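PDB 3OVG: phospho-furanose lactonase from Mycoplasma synoviae, which hydrolyses D-xylono-1,4-lactone 5-phosphate and L-arabino-1,4-lactone 5-phosphate, and also carboxy 1,4-lactones, using two zinc ions per subunit. Local coordinates for residues A[23-29]-A[65-70]; A[51-56]-A[83-88]; A[71-77]-A[97-102]; A[183-189]-A[211-217]. All coordinates share one frame; numbering follows the deposited sequence.

Interaction 1: A[23-29]-A[65-70]. With ZN (zinc ion), chain G.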
# COMPACT_ATOMS: atom_id res chain seq x y z
N THR A 23 3.82 16.39 -38.14
CA THR A 23 3.76 16.85 -36.76
C THR A 23 3.17 15.81 -35.83
O THR A 23 2.07 15.28 -36.04
CB THR A 23 2.92 18.16 -36.63
OG1 THR A 23 3.43 19.15 -37.53
CG2 THR A 23 2.95 18.69 -35.18
N ASP A 24 3.92 15.56 -34.77
CA ASP A 24 3.51 14.73 -33.67
C ASP A 24 2.83 15.71 -32.72
O ASP A 24 3.51 16.56 -32.15
CB ASP A 24 4.79 14.16 -33.07
CG ASP A 24 4.59 13.49 -31.74
OD1 ASP A 24 3.46 13.47 -31.18
OD2 ASP A 24 5.62 12.97 -31.26
N CYS A 25 1.51 15.57 -32.54
CA CYS A 25 0.72 16.62 -31.90
C CYS A 25 0.63 16.55 -30.38
O CYS A 25 0.01 17.42 -29.76
CB CYS A 25 -0.69 16.69 -32.51
SG CYS A 25 -0.66 17.41 -34.19
N HIS A 26 1.26 15.56 -29.77
CA HIS A 26 1.24 15.43 -28.32
C HIS A 26 2.32 14.46 -27.86
O HIS A 26 2.21 13.27 -28.05
CB HIS A 26 -0.16 14.98 -27.85
CG HIS A 26 -0.30 14.84 -26.37
ND1 HIS A 26 -1.50 15.07 -25.72
CD2 HIS A 26 0.59 14.49 -25.42
CE1 HIS A 26 -1.34 14.84 -24.43
NE2 HIS A 26 -0.08 14.48 -24.22
N ASP A 27 3.38 15.01 -27.27
CA ASP A 27 4.49 14.17 -26.87
C ASP A 27 5.35 14.85 -25.81
O ASP A 27 4.99 15.94 -25.33
CB ASP A 27 5.32 13.79 -28.10
CG ASP A 27 5.70 12.32 -28.08
OD1 ASP A 27 6.09 11.84 -26.99
OD2 ASP A 27 5.61 11.65 -29.13
N HIS A 28 6.47 14.22 -25.45
CA HIS A 28 7.23 14.70 -24.32
C HIS A 28 8.67 14.38 -24.54
O HIS A 28 8.98 13.47 -25.27
CB HIS A 28 6.77 14.02 -23.02
CG HIS A 28 5.33 14.24 -22.73
ND1 HIS A 28 4.87 15.35 -22.07
CD2 HIS A 28 4.23 13.52 -23.08
CE1 HIS A 28 3.56 15.31 -22.00
NE2 HIS A 28 3.15 14.21 -22.62
N PHE A 29 9.54 15.11 -23.85
CA PHE A 29 10.94 14.73 -23.78
C PHE A 29 11.45 14.89 -22.36
O PHE A 29 12.00 13.95 -21.77
CB PHE A 29 11.78 15.56 -24.75
CG PHE A 29 11.60 15.16 -26.18
CD1 PHE A 29 11.99 13.90 -26.62
CD2 PHE A 29 11.08 16.05 -27.10
CE1 PHE A 29 11.83 13.51 -27.98
CE2 PHE A 29 10.92 15.67 -28.45
CZ PHE A 29 11.31 14.41 -28.89
N THR A 65 7.88 18.38 -36.73
CA THR A 65 7.45 19.13 -35.56
C THR A 65 6.96 18.27 -34.40
O THR A 65 6.19 17.34 -34.59
CB THR A 65 6.39 20.19 -35.94
OG1 THR A 65 6.94 21.09 -36.91
CG2 THR A 65 5.96 20.96 -34.71
N ILE A 66 7.39 18.59 -33.19
CA ILE A 66 6.84 17.93 -32.02
C ILE A 66 6.24 18.94 -31.05
O ILE A 66 6.91 19.88 -30.64
CB ILE A 66 7.89 17.01 -31.32
CG1 ILE A 66 8.22 15.84 -32.23
CG2 ILE A 66 7.37 16.49 -29.99
CD1 ILE A 66 9.48 15.10 -31.88
N VAL A 67 4.96 18.77 -30.72
CA VAL A 67 4.32 19.60 -29.70
C VAL A 67 4.44 18.93 -28.31
O VAL A 67 3.81 17.92 -28.02
CB VAL A 67 2.83 19.82 -30.03
CG1 VAL A 67 2.18 20.85 -29.09
CG2 VAL A 67 2.67 20.25 -31.52
N THR A 68 5.23 19.52 -27.43
CA THR A 68 5.41 18.96 -26.11
C THR A 68 4.33 19.49 -25.15
O THR A 68 4.31 20.67 -24.81
CB THR A 68 6.84 19.22 -25.58
OG1 THR A 68 7.09 20.62 -25.54
CG2 THR A 68 7.88 18.57 -26.51
N MSE A 69 3.45 18.60 -24.71
CA MSE A 69 2.26 19.01 -23.99
C MSE A 69 2.40 19.04 -22.44
O MSE A 69 1.62 18.43 -21.73
CB MSE A 69 1.06 18.14 -24.41
CG MSE A 69 0.62 18.37 -25.90
SE MSE A 69 0.14 20.26 -26.28
CE MSE A 69 -0.89 20.72 -24.63
N ASP A 70 3.39 19.76 -21.93
CA ASP A 70 3.52 19.88 -20.48
C ASP A 70 3.08 21.27 -19.99
O ASP A 70 3.70 22.27 -20.33
CB ASP A 70 4.96 19.65 -20.11
CG ASP A 70 5.58 18.48 -20.89
OD1 ASP A 70 6.18 18.74 -21.97
OD2 ASP A 70 5.44 17.32 -20.42
ZN ZN G . 1.00 13.45 -22.35
O HOH W 1 8.24 17.06 -22.29
O HOH W 2 -0.58 11.88 -21.61
O HOH W 3 1.97 12.41 -20.29
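With CG of His28 turned anti to its carbonyl carbon (chi1 -58°), the imidazole swings to the carboxylate of Asp70 at the end of two parallel strands. His28 ND1 donates to Asp70 OD2 at 2.6 Å; the oxygen lies close to the ring plane, yet the proton arrives from above the carboxylate plane, the two planes being 65° apart. The bond and the metal together set the ring's rotation, with NE2 2.3 Å from the zinc ion. His26 reaches the same metal by a different torsion, CG anti to the backbone N (chi1 -179°), and its ring lies over selenomethionine Met69, whose CB sits 3.8 Å from the ring centroid in a CH-pi contact. His26 ND1 is hydrogen-bonded to Ser215 OG. Behind the ligands the backbones are laced together: Asp24 N donates to Thr65 O, Val67 N to Asp24 O at 3.0 Å, and, after a beta bulge, Asp27 N to Val67 O and Met69 N to Asp27 O. Farther along the segment, Phe29 presents its ring edge to Ile66, CZ to CD1 3.6 Å, while one water joins Phe29 N to Asp70 OD1. Asp274, carboxylated Lys155, through its carbamate, and two waters complete the zinc's shell. A His-X-His pair at the C-terminal end of the first barrel strand is a metal-binding feature of the amidohydrolase TIM barrels, to which the phosphotriesterase family belongs.

Interaction 2: A[51-56]-A[83-88]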
# COMPACT_ATOMS: atom_id res chain seq x y z
N SER A 51 16.93 12.64 -25.54
CA SER A 51 15.74 13.22 -26.19
C SER A 51 16.09 13.66 -27.60
O SER A 51 15.31 13.47 -28.58
CB SER A 51 15.21 14.41 -25.39
OG SER A 51 14.77 14.00 -24.10
N ILE A 52 17.27 14.28 -27.71
CA ILE A 52 17.78 14.74 -28.99
C ILE A 52 18.00 13.57 -29.96
O ILE A 52 17.63 13.66 -31.13
CB ILE A 52 19.08 15.51 -28.78
CG1 ILE A 52 18.80 16.81 -28.00
CG2 ILE A 52 19.77 15.76 -30.10
CD1 ILE A 52 20.05 17.61 -27.63
N LYS A 53 18.59 12.48 -29.49
CA LYS A 53 18.75 11.31 -30.36
C LYS A 53 17.38 10.78 -30.78
O LYS A 53 17.20 10.36 -31.90
CB LYS A 53 19.53 10.19 -29.67
CG LYS A 53 20.97 10.56 -29.25
CD LYS A 53 21.54 9.49 -28.30
CE LYS A 53 23.01 9.80 -27.97
NZ LYS A 53 23.57 8.93 -26.88
N GLU A 54 16.41 10.79 -29.87
CA GLU A 54 15.06 10.34 -30.25
C GLU A 54 14.48 11.26 -31.33
O GLU A 54 13.95 10.81 -32.35
CB GLU A 54 14.12 10.22 -29.03
CG GLU A 54 12.85 9.37 -29.24
CD GLU A 54 13.12 7.85 -29.34
OE1 GLU A 54 14.30 7.40 -29.23
OE2 GLU A 54 12.15 7.10 -29.56
N PHE A 55 14.59 12.57 -31.11
CA PHE A 55 14.07 13.55 -32.04
C PHE A 55 14.67 13.34 -33.45
O PHE A 55 13.95 13.39 -34.46
CB PHE A 55 14.38 14.97 -31.55
CG PHE A 55 13.39 16.03 -32.03
CD1 PHE A 55 12.88 15.99 -33.33
CD2 PHE A 55 12.97 17.03 -31.17
CE1 PHE A 55 11.98 16.96 -33.79
CE2 PHE A 55 12.07 18.02 -31.62
CZ PHE A 55 11.56 17.97 -32.93
N LYS A 56 15.99 13.10 -33.50
CA LYS A 56 16.71 12.80 -34.76
C LYS A 56 16.17 11.54 -35.46
O LYS A 56 16.08 11.49 -36.69
CB LYS A 56 18.22 12.68 -34.52
CG LYS A 56 18.90 14.04 -34.20
CD LYS A 56 20.39 13.90 -33.81
CE LYS A 56 21.11 15.26 -33.75
NZ LYS A 56 22.46 15.23 -33.06
N GLU A 83 17.14 23.45 -25.14
CA GLU A 83 18.38 22.80 -25.60
C GLU A 83 18.05 21.78 -26.69
O GLU A 83 18.77 21.65 -27.66
CB GLU A 83 19.12 22.02 -24.50
CG GLU A 83 19.70 22.84 -23.33
CD GLU A 83 20.48 21.93 -22.38
OE1 GLU A 83 21.49 21.34 -22.83
OE2 GLU A 83 20.09 21.79 -21.21
N ILE A 84 16.96 21.04 -26.51
CA ILE A 84 16.56 20.06 -27.50
C ILE A 84 16.17 20.77 -28.81
O ILE A 84 16.61 20.38 -29.88
CB ILE A 84 15.42 19.16 -26.97
CG1 ILE A 84 15.88 18.35 -25.74
CG2 ILE A 84 14.92 18.28 -28.09
CD1 ILE A 84 14.76 17.79 -24.86
N ALA A 85 15.38 21.85 -28.73
CA ALA A 85 14.95 22.56 -29.93
C ALA A 85 16.15 23.09 -30.73
O ALA A 85 16.21 22.95 -31.95
CB ALA A 85 14.00 23.74 -29.54
N ASN A 86 17.10 23.70 -30.03
CA ASN A 86 18.28 24.29 -30.68
C ASN A 86 19.17 23.22 -31.31
O ASN A 86 19.82 23.47 -32.33
CB ASN A 86 19.09 25.09 -29.66
CG ASN A 86 18.55 26.50 -29.48
OD1 ASN A 86 18.33 27.21 -30.45
ND2 ASN A 86 18.36 26.90 -28.24
N ALA A 87 19.22 22.05 -30.68
CA ALA A 87 20.01 20.95 -31.20
C ALA A 87 19.44 20.41 -32.52
O ALA A 87 20.17 19.87 -33.35
CB ALA A 87 20.12 19.85 -30.17
N VAL A 88 18.14 20.60 -32.74
CA VAL A 88 17.60 20.07 -33.97
C VAL A 88 17.12 21.11 -34.98
O VAL A 88 16.62 20.74 -36.03
CB VAL A 88 16.47 18.99 -33.73
CG1 VAL A 88 16.98 17.86 -32.85
CG2 VAL A 88 15.18 19.62 -33.17
O HOH W 4 22.58 18.15 -32.69
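Val88 stands over the ring of Phe55, its CG2 3.8 Å from the ring centroid and only 10° off the normal, a CH-pi contact in which the two side chains meet at about a right angle. Ile84 comes to the same ring from another direction, placing CG2 at the edge, 3.9 Å from Phe55 CD2. The phenyl ring is therefore touched on a face and on its rim by residues one helical turn apart. Its position follows from CG lying anti to the backbone N (chi1 -153°), which carries the ring across to the neighbouring helix. These are two of the outer helices of the barrel, 48-60 and 78-88, separated in the chain by strand 63-68; the segments approach to 9.7 Å between axes and cross at -43°. Toward the start of the first segment the packing tightens. The delta methyl of Ile52 presses on the methyl of Ala87, CD1 to CB 3.4 Å, and its CG1 lies alongside CG1 of Ile84. The tip of that Ile84 branch, CD1, abuts Ser51 CB at 3.5 Å, while Ser51 OG turns back to the carbonyl of Asn47, just before the helix. No direct hydrogen bond joins the segments. At the outer margin, where Lys56 is exposed, a water accepts from Lys56 NZ and donates to Ala87 O, bridging the helices beyond the apolar layer.

Interaction 3: A[71-77]-A[97-102]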
# COMPACT_ATOMS: atom_id res chain seq x y z
N PRO A 71 2.00 21.33 -19.21
CA PRO A 71 1.63 22.66 -18.71
C PRO A 71 2.67 23.06 -17.65
O PRO A 71 3.39 22.21 -17.13
CB PRO A 71 0.28 22.43 -18.03
CG PRO A 71 0.18 20.91 -17.79
CD PRO A 71 1.35 20.24 -18.48
N PRO A 72 2.75 24.34 -17.33
CA PRO A 72 3.85 24.84 -16.47
C PRO A 72 4.08 24.02 -15.20
O PRO A 72 5.22 23.75 -14.83
CB PRO A 72 3.40 26.25 -16.08
CG PRO A 72 2.23 26.59 -16.93
CD PRO A 72 1.86 25.41 -17.80
N ASN A 73 3.00 23.66 -14.51
CA ASN A 73 3.12 23.11 -13.16
C ASN A 73 3.25 21.59 -13.13
O ASN A 73 3.38 21.02 -12.07
CB ASN A 73 1.94 23.52 -12.30
CG ASN A 73 1.79 25.04 -12.21
OD1 ASN A 73 2.68 25.74 -11.71
ND2 ASN A 73 0.67 25.54 -12.68
N VAL A 74 3.20 20.95 -14.29
CA VAL A 74 3.31 19.50 -14.33
C VAL A 74 4.46 19.07 -15.26
O VAL A 74 4.26 18.74 -16.41
CB VAL A 74 1.95 18.87 -14.68
CG1 VAL A 74 2.02 17.34 -14.69
CG2 VAL A 74 0.93 19.31 -13.64
N GLY A 75 5.69 19.16 -14.75
CA GLY A 75 6.84 18.62 -15.45
C GLY A 75 7.59 19.47 -16.47
O GLY A 75 8.70 19.08 -16.88
N ARG A 76 7.04 20.62 -16.85
CA ARG A 76 7.57 21.42 -17.95
C ARG A 76 8.93 21.95 -17.59
O ARG A 76 9.15 22.45 -16.46
CB ARG A 76 6.64 22.59 -18.28
CG ARG A 76 6.94 23.25 -19.62
CD ARG A 76 6.05 24.49 -19.91
NE ARG A 76 6.44 25.63 -19.07
CZ ARG A 76 5.86 26.83 -19.07
NH1 ARG A 76 4.80 27.08 -19.86
NH2 ARG A 76 6.33 27.79 -18.23
N ASP A 77 9.84 21.87 -18.55
CA ASP A 77 11.21 22.34 -18.36
C ASP A 77 11.58 23.18 -19.59
O ASP A 77 11.94 22.65 -20.64
CB ASP A 77 12.16 21.15 -18.14
CG ASP A 77 13.59 21.58 -17.79
OD1 ASP A 77 14.00 22.68 -18.20
OD2 ASP A 77 14.31 20.80 -17.14
N MSE A 97 5.74 24.55 -27.38
CA MSE A 97 5.53 24.23 -25.97
C MSE A 97 4.19 24.78 -25.50
O MSE A 97 3.59 25.59 -26.19
CB MSE A 97 6.69 24.78 -25.12
CG MSE A 97 7.98 23.95 -25.32
SE MSE A 97 9.33 24.67 -24.07
CE MSE A 97 8.78 23.78 -22.39
N SER A 98 3.77 24.37 -24.29
CA SER A 98 2.40 24.65 -23.86
C SER A 98 2.32 25.53 -22.65
O SER A 98 3.18 25.46 -21.75
CB SER A 98 1.67 23.35 -23.56
OG SER A 98 0.31 23.59 -23.26
N THR A 99 1.27 26.33 -22.58
CA THR A 99 0.91 26.92 -21.29
C THR A 99 -0.36 26.23 -20.71
O THR A 99 -0.74 25.15 -21.13
CB THR A 99 0.80 28.49 -21.34
OG1 THR A 99 0.56 28.99 -20.02
CG2 THR A 99 -0.35 28.97 -22.24
N GLY A 100 -0.98 26.81 -19.70
CA GLY A 100 -2.19 26.21 -19.16
C GLY A 100 -2.05 25.19 -18.03
O GLY A 100 -1.15 25.25 -17.21
N PHE A 101 -2.97 24.22 -18.01
CA PHE A 101 -3.17 23.36 -16.85
C PHE A 101 -3.41 21.90 -17.21
O PHE A 101 -3.95 21.62 -18.28
CB PHE A 101 -4.36 23.86 -16.08
CG PHE A 101 -4.11 25.18 -15.45
CD1 PHE A 101 -3.48 25.26 -14.22
CD2 PHE A 101 -4.40 26.34 -16.13
CE1 PHE A 101 -3.21 26.48 -13.64
CE2 PHE A 101 -4.12 27.59 -15.54
CZ PHE A 101 -3.53 27.65 -14.31
N HIS A 102 -3.02 21.00 -16.31
CA HIS A 102 -3.38 19.59 -16.42
C HIS A 102 -4.74 19.35 -15.75
O HIS A 102 -5.43 20.31 -15.38
CB HIS A 102 -2.32 18.74 -15.76
CG HIS A 102 -1.99 17.51 -16.54
ND1 HIS A 102 -2.96 16.62 -16.96
CD2 HIS A 102 -0.81 17.04 -17.01
CE1 HIS A 102 -2.39 15.65 -17.64
NE2 HIS A 102 -1.09 15.87 -17.69
O HOH W 5 -0.04 24.25 -14.89
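Arg76 supplies the direct hydrogen bond of this contact, NH1 donating to Ser98 O at 3.0 Å. The carbonyl oxygen lies almost in the guanidinium plane, and the bond is fairly straight at the hydrogen (158°). The chain gets there by running extended through chi2 and then bending at chi3 (72°), which also lays Pro72 CA over one face of the guanidinium. NH1 has a second partner, a salt bridge to Glu129, so the positive end is shared between a backbone acceptor and a carboxylate. A water provides the other polar link: it accepts from Asn73 N and donates to Gly100 O, joining the type I turn 71-74 to the facing loop. Van der Waals contacts fill in around these bonds. Pro72 CD and Pro71 CB both rest against Gly100 O, the latter at 3.3 Å, and Pro71 CG continues to His102 N at 3.5 Å. The side chains of Val74 and His102 cross at about a right angle, CG1 to CD2 3.7 Å. At the far end the methyl of selenomethionine Met97 packs on the aliphatic part of Arg76, CE to CG 3.4 Å. The two loops follow neighbouring strands 63-68 and 94-97; helix 119-131 covers them through Glu129, Cys126 and Ile122, helix 78-88 starts just after Asp77, and the His102 ring meets His188 of strand 185-190 edge-to-face.

Interaction 4: A[183-189]-A[211-217]; sequences CPILVHT and KIQISHL. With ZN (zinc ion), chain H.
Thr189 CG2 presses against Ile214 CG2 at 3.4 Å, tighter than ordinary van der Waals contact, while OG1 of the same threonine donates to Ser215 O at 2.9 Å. Both follow from the torsion: OG1 sits between the backbone N and the carbonyl carbon (chi1 62°), which turns the methyl across to the isoleucine. Thr189 N adds a long, weak bond to the same oxygen. Along the strands the grip is regular and close: Ile185 N to Lys211 O, Gln213 N to Ile185 O, Val187 N to Gln213 O, and Ser215 N to Val187 O at 2.7 Å. This is the hydrogen-bonded ladder of a beta-alpha-beta unit, in which strands 185-190 and 212-215 lie side by side in the parallel barrel and helix 195-205 covers Val187 and Ile212 on the outer face. On the inner face, Leu186 lays CD1 against Ser215 OG at 3.5 Å and against Gln213 CB.

Side-chain packing is looser toward the other end, though Ile185 N still bonds Lys211 O: Cys183 points away from the partner, and Ile185 CD1 only comes within 4.4 Å of Ile212 CG1. The water-bearing side is the metal end. There His188 ND1 and His216 NE2 each bind the second zinc ion at 2.4 Å, their rings meeting obliquely with planes 76° apart. A water and carboxylated Lys155, through its carbamate, are further ligands, and Asp240 accepts from His216 ND1, helping to set the tilt of that ring.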
# COMPACT_ATOMS: atom_id res chain seq x y z
N CYS A 183 -4.28 31.50 -30.02
CA CYS A 183 -3.53 30.23 -29.92
C CYS A 183 -4.40 28.94 -29.97
O CYS A 183 -5.58 28.95 -29.60
CB CYS A 183 -2.65 30.21 -28.67
SG CYS A 183 -3.55 29.97 -27.11
N PRO A 184 -3.81 27.82 -30.43
CA PRO A 184 -4.50 26.54 -30.35
C PRO A 184 -4.68 26.05 -28.91
O PRO A 184 -4.09 26.60 -27.96
CB PRO A 184 -3.60 25.57 -31.13
CG PRO A 184 -2.36 26.32 -31.50
CD PRO A 184 -2.47 27.74 -31.03
N ILE A 185 -5.51 25.02 -28.78
CA ILE A 185 -5.90 24.44 -27.50
C ILE A 185 -5.73 22.94 -27.69
O ILE A 185 -6.12 22.40 -28.73
CB ILE A 185 -7.40 24.75 -27.20
CG1 ILE A 185 -7.63 26.25 -26.96
CG2 ILE A 185 -7.93 23.93 -26.05
CD1 ILE A 185 -9.09 26.63 -26.86
N LEU A 186 -5.13 22.26 -26.71
CA LEU A 186 -5.28 20.81 -26.66
C LEU A 186 -5.74 20.36 -25.26
O LEU A 186 -5.18 20.79 -24.24
CB LEU A 186 -3.99 20.09 -27.07
CG LEU A 186 -4.02 18.54 -27.04
CD1 LEU A 186 -3.17 17.88 -28.15
CD2 LEU A 186 -3.60 17.99 -25.66
N VAL A 187 -6.78 19.54 -25.22
CA VAL A 187 -7.30 19.02 -23.95
C VAL A 187 -7.04 17.52 -23.72
O VAL A 187 -7.34 16.70 -24.59
CB VAL A 187 -8.79 19.32 -23.78
CG1 VAL A 187 -9.26 18.96 -22.34
CG2 VAL A 187 -9.07 20.83 -24.04
N HIS A 188 -6.44 17.19 -22.56
CA HIS A 188 -6.27 15.81 -22.08
C HIS A 188 -7.61 15.33 -21.53
O HIS A 188 -8.14 15.93 -20.59
CB HIS A 188 -5.19 15.75 -20.96
CG HIS A 188 -5.38 14.64 -19.96
ND1 HIS A 188 -4.52 13.57 -19.85
CD2 HIS A 188 -6.34 14.43 -19.02
CE1 HIS A 188 -4.93 12.75 -18.90
NE2 HIS A 188 -6.04 13.25 -18.37
N THR A 189 -8.19 14.26 -22.09
CA THR A 189 -9.33 13.63 -21.42
C THR A 189 -8.80 12.38 -20.72
O THR A 189 -7.75 11.86 -21.12
CB THR A 189 -10.46 13.26 -22.39
OG1 THR A 189 -9.99 12.31 -23.34
CG2 THR A 189 -10.97 14.51 -23.12
N LYS A 211 -9.53 25.43 -33.61
CA LYS A 211 -8.28 25.55 -32.83
C LYS A 211 -8.15 24.46 -31.75
O LYS A 211 -7.16 24.44 -30.98
CB LYS A 211 -8.22 26.90 -32.13
CG LYS A 211 -8.14 28.12 -33.03
CD LYS A 211 -6.83 28.16 -33.83
CE LYS A 211 -6.99 27.46 -35.20
NZ LYS A 211 -6.03 27.99 -36.19
N ILE A 212 -9.12 23.56 -31.71
CA ILE A 212 -9.25 22.63 -30.59
C ILE A 212 -8.87 21.21 -30.95
O ILE A 212 -9.48 20.60 -31.84
CB ILE A 212 -10.71 22.58 -30.05
CG1 ILE A 212 -11.22 23.98 -29.67
CG2 ILE A 212 -10.87 21.50 -28.92
CD1 ILE A 212 -12.63 23.96 -29.05
N GLN A 213 -7.88 20.69 -30.24
CA GLN A 213 -7.65 19.25 -30.23
C GLN A 213 -8.04 18.61 -28.90
O GLN A 213 -7.83 19.19 -27.80
CB GLN A 213 -6.18 18.95 -30.46
CG GLN A 213 -5.72 19.12 -31.90
CD GLN A 213 -4.22 18.97 -32.01
OE1 GLN A 213 -3.47 19.92 -31.73
NE2 GLN A 213 -3.76 17.77 -32.41
N ILE A 214 -8.61 17.40 -28.99
CA ILE A 214 -8.91 16.63 -27.81
C ILE A 214 -8.12 15.32 -27.80
O ILE A 214 -8.28 14.49 -28.70
CB ILE A 214 -10.41 16.37 -27.64
CG1 ILE A 214 -11.19 17.69 -27.59
CG2 ILE A 214 -10.66 15.58 -26.34
CD1 ILE A 214 -12.66 17.50 -27.25
N SER A 215 -7.30 15.11 -26.78
CA SER A 215 -6.38 13.96 -26.74
C SER A 215 -6.98 12.76 -26.00
O SER A 215 -7.90 12.92 -25.18
CB SER A 215 -5.05 14.36 -26.08
OG SER A 215 -4.06 14.66 -27.05
N HIS A 216 -6.40 11.58 -26.27
CA HIS A 216 -6.67 10.30 -25.59
C HIS A 216 -8.00 9.59 -25.88
O HIS A 216 -8.38 8.67 -25.14
CB HIS A 216 -6.46 10.38 -24.09
CG HIS A 216 -5.24 11.14 -23.71
ND1 HIS A 216 -4.01 10.91 -24.30
CD2 HIS A 216 -5.05 12.12 -22.81
CE1 HIS A 216 -3.12 11.75 -23.80
NE2 HIS A 216 -3.72 12.49 -22.88
N LEU A 217 -8.68 9.95 -26.95
CA LEU A 217 -9.93 9.27 -27.23
C LEU A 217 -9.62 7.80 -27.54
O LEU A 217 -10.50 6.96 -27.44
CB LEU A 217 -10.66 9.91 -28.41
CG LEU A 217 -11.60 11.08 -28.06
CD1 LEU A 217 -12.80 10.56 -27.25
CD2 LEU A 217 -10.86 12.19 -27.35
ZN ZN H . -2.44 13.44 -21.11
O HOH W 2 -0.58 11.88 -21.61

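How the interactions relate
Interactions 1, 3 and 4 gather round the centre of the barrel, while interaction 2 lies on its outer helical layer. The centres of interactions 1 and 4 are about 12 Å apart, and each supplies two histidines to one of the two zinc ions; one water is ligand to both metals. Interaction 3 takes up the loops after strands 63-68 and 94-97 and touches interaction 4 through His102. Interaction 2 alternates along the sequence with interactions 1 and 3 and packs on interaction 1 through Phe29 and Ile66, but its nearest atoms stay about 15 Å from interaction 4, which comes last. Together they connect outer helices, barrel strands and the binuclear site.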